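Local coordinates for protein TipC2 (Streptococcus intermedius B196, PDB 6DHX) that probably serves as an immunity protein that protects against an antibacterial toxin exported by a type VII secretion system, at residues 20-25 against 184-189; 59-64 against 79-84; 85-90 against 109-114. One frame throughout, in Å; residues are numbered along the deposited sequence.

Contact 1: 20-25 against 184-189; sequences NIFDEI and GQVTVK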
loop_
_atom_site.group_PDB
_atom_site.type_symbol
_atom_site.label_atom_id
_atom_site.label_comp_id
_atom_site.label_asym_id
_atom_site.label_seq_id
_atom_site.Cartn_x
_atom_site.Cartn_y
_atom_site.Cartn_z
ATOM N N ASN A 20 -0.457 13.235 9.768
ATOM C CA ASN A 20 -0.647 13.076 8.336
ATOM C C ASN A 20 -1.693 11.988 8.096
ATOM O O ASN A 20 -2.143 11.296 9.022
ATOM C CB ASN A 20 0.689 12.709 7.652
ATOM C CG ASN A 20 1.269 11.455 8.236
ATOM O OD1 ASN A 20 0.659 10.393 8.113
ATOM N ND2 ASN A 20 2.429 11.573 8.908
ATOM N N ILE A 21 -2.038 11.798 6.816
ATOM C CA ILE A 21 -3.133 10.905 6.479
ATOM C C ILE A 21 -2.792 9.460 6.790
ATOM O O ILE A 21 -3.698 8.663 7.084
ATOM C CB ILE A 21 -3.530 11.077 4.991
ATOM C CG1 ILE A 21 -4.843 10.362 4.714
ATOM C CG2 ILE A 21 -2.371 10.580 4.044
ATOM C CD1 ILE A 21 -5.515 10.836 3.389
ATOM N N PHE A 22 -1.510 9.089 6.759
ATOM C CA PHE A 22 -1.132 7.710 7.057
ATOM C C PHE A 22 -1.247 7.434 8.555
ATOM O O PHE A 22 -1.686 6.353 8.945
ATOM C CB PHE A 22 0.298 7.420 6.551
ATOM C CG PHE A 22 0.432 7.752 5.073
ATOM C CD1 PHE A 22 -0.193 6.931 4.122
ATOM C CD2 PHE A 22 1.025 8.922 4.670
ATOM C CE1 PHE A 22 -0.189 7.272 2.761
ATOM C CE2 PHE A 22 1.037 9.285 3.290
ATOM C CZ PHE A 22 0.427 8.445 2.350
ATOM N N ASP A 23 -0.840 8.390 9.398
ATOM C CA ASP A 23 -1.128 8.271 10.837
ATOM C C ASP A 23 -2.625 8.087 11.067
ATOM O O ASP A 23 -3.048 7.365 11.972
ATOM C CB ASP A 23 -0.726 9.531 11.614
ATOM C CG ASP A 23 0.767 9.690 11.821
ATOM O OD1 ASP A 23 1.553 8.718 11.798
ATOM O OD2 ASP A 23 1.170 10.866 12.065
ATOM N N GLU A 24 -3.441 8.842 10.343
ATOM C CA GLU A 24 -4.874 8.776 10.571
ATOM C C GLU A 24 -5.403 7.373 10.265
ATOM O O GLU A 24 -6.138 6.770 11.064
ATOM C CB GLU A 24 -5.515 9.865 9.700
ATOM C CG GLU A 24 -6.921 10.156 9.926
ATOM C CD GLU A 24 -7.370 11.251 8.957
ATOM O OE1 GLU A 24 -7.610 10.887 7.786
ATOM O OE2 GLU A 24 -7.440 12.433 9.380
ATOM N N ILE A 25 -5.002 6.815 9.126
ATOM C CA ILE A 25 -5.380 5.444 8.778
ATOM C C ILE A 25 -4.849 4.445 9.810
ATOM O O ILE A 25 -5.588 3.548 10.252
ATOM C CB ILE A 25 -4.880 5.074 7.369
ATOM C CG1 ILE A 25 -5.555 5.958 6.297
ATOM C CG2 ILE A 25 -5.169 3.577 7.086
ATOM C CD1 ILE A 25 -4.798 5.923 4.875
ATOM N N GLY A 184 -0.275 16.059 4.753
ATOM C CA GLY A 184 0.134 16.499 6.076
ATOM C C GLY A 184 1.636 16.413 6.263
ATOM O O GLY A 184 2.392 16.503 5.293
ATOM N N GLN A 185 2.074 16.247 7.506
ATOM C CA GLN A 185 3.487 16.311 7.876
ATOM C C GLN A 185 4.052 14.908 7.747
ATOM O O GLN A 185 3.848 14.067 8.629
ATOM C CB GLN A 185 3.637 16.836 9.303
ATOM C CG GLN A 185 3.581 18.344 9.396
ATOM C CD GLN A 185 3.904 18.859 10.809
ATOM O OE1 GLN A 185 3.470 18.285 11.800
ATOM N NE2 GLN A 185 4.673 19.947 10.891
ATOM N N VAL A 186 4.753 14.643 6.652
ATOM C CA VAL A 186 5.267 13.291 6.383
ATOM C C VAL A 186 6.463 13.439 5.454
ATOM O O VAL A 186 6.430 14.230 4.511
ATOM C CB VAL A 186 4.194 12.365 5.762
ATOM C CG1 VAL A 186 3.567 12.994 4.520
ATOM C CG2 VAL A 186 4.819 11.006 5.357
ATOM N N THR A 187 7.522 12.686 5.729
ATOM C CA THR A 187 8.693 12.692 4.860
ATOM C C THR A 187 8.449 11.665 3.764
ATOM O O THR A 187 8.107 10.518 4.058
ATOM C CB THR A 187 9.962 12.368 5.646
ATOM O OG1 THR A 187 10.248 13.433 6.596
ATOM C CG2 THR A 187 11.159 12.234 4.657
ATOM N N VAL A 188 8.569 12.066 2.492
ATOM C CA VAL A 188 8.256 11.142 1.392
ATOM C C VAL A 188 9.546 10.836 0.642
ATOM O O VAL A 188 10.267 11.757 0.218
ATOM C CB VAL A 188 7.171 11.700 0.451
ATOM C CG1 VAL A 188 6.969 10.738 -0.753
ATOM C CG2 VAL A 188 5.864 11.836 1.174
ATOM N N LYS A 189 9.871 9.550 0.532
ATOM C CA LYS A 189 11.088 9.108 -0.155
ATOM C C LYS A 189 10.675 8.191 -1.294
ATOM O O LYS A 189 9.945 7.231 -1.080
ATOM C CB LYS A 189 12.029 8.384 0.794
ATOM C CG LYS A 189 12.505 9.271 1.925
ATOM C CD LYS A 189 13.533 8.576 2.802
ATOM C CE LYS A 189 13.949 9.480 3.964
ATOM N NZ LYS A 189 14.852 8.776 4.920
#
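Asn20 is the N-cap of helix 21-32, and its carboxamide divides its two ends between the helix and the segment leading into strand 187-190. CG lies in the crowded position between the backbone N and the carbonyl carbon (chi1 58°), which turns OD1 back over the first turn of the helix. There OD1 accepts a nearly straight bond from Asp23 N at 2.8 Å and a weak, strongly bent one from Phe22 N. The other end, ND2, reaches across to Gln185 O at 2.9 Å; this acceptor lies close to the plane of the Asn20 amide, whereas ND2 stands above the plane of the Gln185 carbonyl. A further bond from ND2 to Tyr110 OH helps fix the rotation of the amide.

Val186 crosses the Asn20 side chain at about a right angle, with its CB 3.7 Å from Asn20 ND2. Its CG2 is anti to the backbone N and approaches Phe22 CD2 obliquely, a loose apolar contact at 4.4 Å. Leu117 of strand 116-127 touches both Phe22 and Val186. On the backbone side, Asn20 and Gly184 form a single bridge, their CA atoms 4.2 Å apart, and glycine has no side chain to hinder this close approach. The Phe22 ring is packed from within the helix as well: Ile21 CG2 sits over the centre of one ring face, 3.7 Å above its plane.

Contact 2: 59-64 against 79-84; sequences FYPSIL and IDFSFL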
loop_
_atom_site.group_PDB
_atom_site.type_symbol
_atom_site.label_atom_id
_atom_site.label_comp_id
_atom_site.label_asym_id
_atom_site.label_seq_id
_atom_site.Cartn_x
_atom_site.Cartn_y
_atom_site.Cartn_z
ATOM N N PHE A 59 -3.979 -11.554 15.743
ATOM C CA PHE A 59 -4.119 -11.435 14.299
ATOM C C PHE A 59 -4.000 -9.992 13.881
ATOM O O PHE A 59 -4.443 -9.097 14.616
ATOM C CB PHE A 59 -5.490 -11.932 13.817
ATOM C CG PHE A 59 -5.698 -13.386 14.041
ATOM C CD1 PHE A 59 -6.221 -13.857 15.238
ATOM C CD2 PHE A 59 -5.338 -14.310 13.058
ATOM C CE1 PHE A 59 -6.398 -15.242 15.463
ATOM C CE2 PHE A 59 -5.511 -15.692 13.271
ATOM C CZ PHE A 59 -6.042 -16.160 14.482
ATOM N N TYR A 60 -3.329 -9.762 12.685
ATOM C CA TYR A 60 -3.290 -8.378 12.179
ATOM C C TYR A 60 -4.276 -8.205 11.053
ATOM O O TYR A 60 -4.629 -9.178 10.395
ATOM C CB TYR A 60 -1.887 -8.021 11.667
ATOM C CG TYR A 60 -1.424 -8.820 10.462
ATOM C CD1 TYR A 60 -1.668 -8.372 9.159
ATOM C CD2 TYR A 60 -0.654 -9.979 10.625
ATOM C CE1 TYR A 60 -1.191 -9.067 8.067
ATOM C CE2 TYR A 60 -0.177 -10.688 9.510
ATOM C CZ TYR A 60 -0.456 -10.208 8.245
ATOM O OH TYR A 60 -0.003 -10.843 7.108
ATOM N N PRO A 61 -4.799 -6.989 10.879
ATOM C CA PRO A 61 -5.758 -6.733 9.796
ATOM C C PRO A 61 -5.026 -6.459 8.482
ATOM O O PRO A 61 -3.942 -5.857 8.439
ATOM C CB PRO A 61 -6.503 -5.472 10.275
ATOM C CG PRO A 61 -5.474 -4.719 11.059
ATOM C CD PRO A 61 -4.487 -5.753 11.641
ATOM N N SER A 62 -5.635 -6.955 7.416
ATOM C CA SER A 62 -5.152 -6.777 6.054
ATOM C C SER A 62 -6.364 -6.506 5.185
ATOM O O SER A 62 -7.390 -7.180 5.341
ATOM C CB SER A 62 -4.395 -8.049 5.615
ATOM O OG SER A 62 -3.948 -7.982 4.280
ATOM N N ILE A 63 -6.258 -5.501 4.313
ATOM C CA ILE A 63 -7.359 -5.032 3.479
ATOM C C ILE A 63 -7.043 -5.448 2.051
ATOM O O ILE A 63 -5.915 -5.232 1.580
ATOM C CB ILE A 63 -7.505 -3.499 3.565
ATOM C CG1 ILE A 63 -7.546 -3.010 5.041
ATOM C CG2 ILE A 63 -8.688 -3.018 2.728
ATOM C CD1 ILE A 63 -8.659 -3.690 5.930
ATOM N N LEU A 64 -8.009 -6.038 1.370
ATOM C CA LEU A 64 -7.794 -6.514 0.002
ATOM C C LEU A 64 -8.920 -5.974 -0.869
ATOM O O LEU A 64 -10.106 -6.207 -0.566
ATOM C CB LEU A 64 -7.821 -8.074 -0.047
ATOM C CG LEU A 64 -7.541 -8.691 -1.412
ATOM C CD1 LEU A 64 -6.038 -8.375 -1.763
ATOM C CD2 LEU A 64 -7.748 -10.211 -1.447
ATOM N N ILE A 79 -3.730 -3.381 1.666
ATOM C CA ILE A 79 -3.182 -2.582 2.767
ATOM C C ILE A 79 -2.898 -3.533 3.912
ATOM O O ILE A 79 -3.811 -4.195 4.389
ATOM C CB ILE A 79 -4.148 -1.484 3.249
ATOM C CG1 ILE A 79 -4.697 -0.664 2.070
ATOM C CG2 ILE A 79 -3.415 -0.599 4.280
ATOM C CD1 ILE A 79 -5.845 0.296 2.484
ATOM N N ASP A 80 -1.649 -3.611 4.344
ATOM C CA ASP A 80 -1.289 -4.440 5.493
ATOM C C ASP A 80 -0.930 -3.546 6.667
ATOM O O ASP A 80 -0.276 -2.529 6.484
ATOM C CB ASP A 80 -0.082 -5.348 5.189
ATOM C CG ASP A 80 -0.439 -6.511 4.306
ATOM O OD1 ASP A 80 -1.573 -6.970 4.386
ATOM O OD2 ASP A 80 0.385 -6.935 3.457
ATOM N N PHE A 81 -1.313 -3.945 7.879
ATOM C CA PHE A 81 -0.990 -3.193 9.092
ATOM C C PHE A 81 -0.055 -3.994 9.984
ATOM O O PHE A 81 -0.327 -5.176 10.236
ATOM C CB PHE A 81 -2.291 -2.909 9.860
ATOM C CG PHE A 81 -3.164 -1.932 9.161
ATOM C CD1 PHE A 81 -4.009 -2.345 8.135
ATOM C CD2 PHE A 81 -3.108 -0.573 9.487
ATOM C CE1 PHE A 81 -4.834 -1.426 7.427
ATOM C CE2 PHE A 81 -3.908 0.355 8.793
ATOM C CZ PHE A 81 -4.764 -0.077 7.734
ATOM N N SER A 82 1.050 -3.377 10.430
ATOM C CA SER A 82 1.983 -4.042 11.344
ATOM C C SER A 82 1.984 -3.202 12.604
ATOM O O SER A 82 2.582 -2.121 12.635
ATOM C CB SER A 82 3.399 -4.164 10.773
ATOM O OG SER A 82 3.376 -4.954 9.595
ATOM N N PHE A 83 1.281 -3.674 13.620
ATOM C CA PHE A 83 1.176 -2.898 14.853
ATOM C C PHE A 83 2.190 -3.298 15.909
ATOM O O PHE A 83 2.473 -2.505 16.826
ATOM C CB PHE A 83 -0.209 -3.082 15.486
ATOM C CG PHE A 83 -1.354 -2.617 14.657
ATOM C CD1 PHE A 83 -1.350 -1.360 14.059
ATOM C CD2 PHE A 83 -2.499 -3.438 14.525
ATOM C CE1 PHE A 83 -2.442 -0.918 13.321
ATOM C CE2 PHE A 83 -3.577 -3.006 13.783
ATOM C CZ PHE A 83 -3.569 -1.746 13.186
ATOM N N LEU A 84 2.696 -4.522 15.848
ATOM C CA LEU A 84 3.381 -5.110 16.993
ATOM C C LEU A 84 4.903 -5.041 16.917
ATOM O O LEU A 84 5.558 -5.264 17.940
ATOM C CB LEU A 84 2.985 -6.594 17.121
ATOM C CG LEU A 84 1.793 -6.998 17.978
ATOM C CD1 LEU A 84 0.645 -6.021 17.929
ATOM C CD2 LEU A 84 1.342 -8.439 17.637
#
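Phe81 leaves strand 74-82 with CG anti to its carbonyl carbon (chi1 -70°), which places CG beside its backbone N and points the ring obliquely past Pro61 and Ile63 toward helix 21-32. Its CB lies 3.9 Å from Pro61 CG, and on another side it rests over one face of the Phe83 ring, 3.7 Å above the plane and offset toward the rim. Farther out, CD1 comes to 3.5 Å from Pro61 O, which meets the ring at its edge and in its plane. CE1 then packs against Ile63 CG1 at 3.9 Å, again edge-on, while the tip is turned toward Ile25.

Pro61 packs against the two aromatic residues from one side: it crosses Phe81 at about a right angle, and its CD approaches Phe83 CE2 obliquely at 3.6 Å. The Phe83 ring in turn meets Tyr26 edge-to-face. Beside Phe81, Ile63 and Ile79 meet through their CB atoms on the same face of the sheet. The opposite face carries a polar pair: Ser62 OG, anti to its backbone N, donates to Asp80 OD1 at 2.6 Å, a short bond nearly along the C-O axis of the acceptor.

The backbones hold this in register. Ile63 N donates to Ile79 O in a nearly straight bond (170°), and Ile79 N returns one on a lone pair of Ile63 O. Pro61 O receives Phe81 N at a longer 3.3 Å. Ile63 with Ile79 is therefore a hydrogen-bonded pair and Ser62 with Asp80 a non-hydrogen-bonded one, the alternation of an antiparallel beta hairpin, here with Pro61 and Phe81 against helix 21-32 and the Ser62-Asp80 pair on the other face.

Contact 3: 85-90 against 109-114; sequences NKNNNI and KYTRQD. With SO4 (sulfate ion), chain D.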
loop_
_atom_site.group_PDB
_atom_site.type_symbol
_atom_site.label_atom_id
_atom_site.label_comp_id
_atom_site.label_asym_id
_atom_site.label_seq_id
_atom_site.Cartn_x
_atom_site.Cartn_y
_atom_site.Cartn_z
ATOM N N ASN A 85 5.483 -4.828 15.741
ATOM C CA ASN A 85 6.931 -4.936 15.575
ATOM C C ASN A 85 7.601 -3.584 15.855
ATOM O O ASN A 85 6.936 -2.562 16.025
ATOM C CB ASN A 85 7.277 -5.413 14.167
ATOM C CG ASN A 85 6.731 -4.494 13.090
ATOM O OD1 ASN A 85 5.654 -3.890 13.261
ATOM N ND2 ASN A 85 7.450 -4.386 11.976
ATOM N N LYS A 86 8.938 -3.590 15.889
ATOM C CA LYS A 86 9.663 -2.358 16.217
ATOM C C LYS A 86 9.538 -1.338 15.099
ATOM O O LYS A 86 9.457 -0.134 15.360
ATOM C CB LYS A 86 11.133 -2.660 16.490
ATOM C CG LYS A 86 11.365 -3.366 17.813
ATOM C CD LYS A 86 12.860 -3.672 17.973
ATOM C CE LYS A 86 13.112 -4.421 19.272
ATOM N NZ LYS A 86 14.546 -4.828 19.380
ATOM N N ASN A 87 9.523 -1.797 13.856
ATOM C CA ASN A 87 9.348 -0.904 12.703
ATOM C C ASN A 87 7.884 -0.909 12.254
ATOM O O ASN A 87 7.491 -1.311 11.126
ATOM C CB ASN A 87 10.297 -1.323 11.568
ATOM C CG ASN A 87 10.491 -0.206 10.548
ATOM O OD1 ASN A 87 10.287 0.974 10.858
ATOM N ND2 ASN A 87 10.840 -0.573 9.325
ATOM N N ASN A 88 7.020 -0.455 13.154
ATOM C CA ASN A 88 5.606 -0.635 12.893
ATOM C C ASN A 88 5.153 0.339 11.803
ATOM O O ASN A 88 5.773 1.372 11.585
ATOM C CB ASN A 88 4.813 -0.456 14.183
ATOM C CG ASN A 88 5.011 0.932 14.824
ATOM O OD1 ASN A 88 6.129 1.456 14.906
ATOM N ND2 ASN A 88 3.908 1.510 15.319
ATOM N N ASN A 89 4.112 -0.039 11.056
ATOM C CA ASN A 89 3.923 0.618 9.760
ATOM C C ASN A 89 2.561 0.244 9.181
ATOM O O ASN A 89 1.911 -0.700 9.628
ATOM C CB ASN A 89 5.053 0.229 8.758
ATOM C CG ASN A 89 5.008 -1.254 8.332
ATOM O OD1 ASN A 89 4.266 -1.612 7.414
ATOM N ND2 ASN A 89 5.820 -2.121 9.006
ATOM N N ILE A 90 2.144 1.012 8.169
ATOM C CA ILE A 90 1.113 0.590 7.219
ATOM C C ILE A 90 1.806 0.417 5.889
ATOM O O ILE A 90 2.687 1.212 5.531
ATOM C CB ILE A 90 0.005 1.633 7.026
ATOM C CG1 ILE A 90 -0.504 2.186 8.305
ATOM C CG2 ILE A 90 -1.059 1.151 6.087
ATOM C CD1 ILE A 90 -0.376 3.688 8.158
ATOM N N LYS A 109 5.375 2.137 1.885
ATOM C CA LYS A 109 5.416 1.743 3.286
ATOM C C LYS A 109 5.567 2.988 4.152
ATOM O O LYS A 109 6.562 3.694 4.029
ATOM C CB LYS A 109 6.580 0.785 3.529
ATOM C CG LYS A 109 6.605 0.299 4.991
ATOM C CD LYS A 109 7.585 -0.885 5.081
ATOM C CE LYS A 109 7.998 -1.258 6.502
ATOM N NZ LYS A 109 9.070 -2.373 6.595
ATOM N N TYR A 110 4.602 3.222 5.046
ATOM C CA TYR A 110 4.672 4.349 5.959
ATOM C C TYR A 110 5.115 3.840 7.328
ATOM O O TYR A 110 4.386 3.069 7.971
ATOM C CB TYR A 110 3.323 5.045 6.054
ATOM C CG TYR A 110 3.331 6.091 7.140
ATOM C CD1 TYR A 110 3.931 7.336 6.902
ATOM C CD2 TYR A 110 2.764 5.834 8.388
ATOM C CE1 TYR A 110 3.941 8.298 7.877
ATOM C CE2 TYR A 110 2.755 6.802 9.392
ATOM C CZ TYR A 110 3.350 8.039 9.115
ATOM O OH TYR A 110 3.396 9.062 10.046
ATOM N N THR A 111 6.309 4.277 7.775
ATOM C CA THR A 111 6.887 3.825 9.028
ATOM C C THR A 111 6.528 4.849 10.102
ATOM O O THR A 111 6.747 6.050 9.920
ATOM C CB THR A 111 8.404 3.618 8.920
ATOM O OG1 THR A 111 9.025 4.616 8.059
ATOM C CG2 THR A 111 8.653 2.228 8.280
ATOM N N ARG A 112 5.900 4.368 11.171
ATOM C CA ARG A 112 5.373 5.246 12.217
ATOM C C ARG A 112 6.473 5.988 12.949
ATOM O O ARG A 112 6.299 7.159 13.316
ATOM C CB ARG A 112 4.573 4.412 13.237
ATOM C CG ARG A 112 3.198 4.015 12.647
ATOM C CD ARG A 112 2.178 5.128 12.912
ATOM N NE ARG A 112 1.829 5.246 14.332
ATOM C CZ ARG A 112 0.993 6.162 14.812
ATOM N NH1 ARG A 112 0.471 7.075 13.974
ATOM N NH2 ARG A 112 0.673 6.139 16.147
ATOM N N GLN A 113 7.582 5.319 13.229
ATOM C CA GLN A 113 8.546 5.901 14.159
ATOM C C GLN A 113 9.321 7.086 13.580
ATOM O O GLN A 113 9.854 7.873 14.369
ATOM C CB GLN A 113 9.536 4.859 14.699
ATOM C CG GLN A 113 8.813 3.717 15.518
ATOM C CD GLN A 113 7.812 4.273 16.532
ATOM O OE1 GLN A 113 8.162 5.088 17.359
ATOM N NE2 GLN A 113 6.562 3.881 16.413
ATOM N N ASP A 114 9.363 7.253 12.256
ATOM C CA ASP A 114 10.067 8.372 11.644
ATOM C C ASP A 114 9.141 9.120 10.693
ATOM O O ASP A 114 9.618 9.954 9.889
ATOM C CB ASP A 114 11.341 7.889 10.938
ATOM C CG ASP A 114 11.051 6.856 9.853
ATOM O OD1 ASP A 114 9.862 6.568 9.588
ATOM O OD2 ASP A 114 12.030 6.342 9.264
HETATM S S SO4 D . 3.095 4.085 17.809
HETATM O O1 SO4 D . 3.420 3.981 16.398
HETATM O O2 SO4 D . 3.672 5.274 18.386
HETATM O O3 SO4 D . 3.574 2.879 18.464
HETATM O O4 SO4 D . 1.692 4.249 17.934
HETATM O O HOH W 1 8.216 2.554 12.407
HETATM O O HOH W 2 11.078 -0.149 6.495
#
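Oxygen O1 of the sulfate is gripped by two hydrogen bonds, one from each segment: Asn88 ND2 at 2.7 Å and Arg112 NE at 2.9 Å. The bends at chi2 and chi3 of Arg112 curl its guanidinium toward the ion, and NH2 reaches O4 in a nearly straight bond (175°) along the edge of the group. NH1, on the far side, salt-bridges to Asp23. The sulfate is probably from the crystallisation liquor.

Asn88 is held from its other end as well, since Gln113 NE2 lies on a lone pair of its OD1 at 2.9 Å, with the two amides nearly coplanar. Asn88 O takes Arg112 N at 3.0 Å, and a water 2.8 Å from Asn88 O can donate to it, although other acceptors compete. Asn89 ND2 turns back to Asn87 O in an almost straight bond (176°), that oxygen lying in the Asn89 amide plane; Lys109 lays CE 3.4 Å from Asn89 ND2. On the opposite face Ile90 CD1 packs obliquely on Tyr110 CD2. Reciprocal backbone bonds make Ile90 with Tyr110 a hydrogen-bonded pair, next to the non-hydrogen-bonded Asn89 and Thr111, as expected at the open end of an antiparallel beta hairpin, strands 89-99 and 102-111.

How the contacts relate
From the N terminus, segment 20-25 opens helix 21-32 and waits 159 residues for its partner near the C terminus, so contact 1 closes a loop that encloses both others. Contacts 2 and 3 follow in series inside it: each joins the strands of a beta hairpin, and the hairpins are neighbours in one sheet, where strand 74-82 pairs with strand 89-99 through Ser82 N and Asn89 O. The first turns of the helix lie on this sheet, touching both hairpins; toward contact 3, Asp23 OD1 makes a probable hydrogen bond of 2.6 Å with Tyr110 OH. Strand 187-190 joins the same sheet beside strand 116-127, so the segments near both chain ends meet on it.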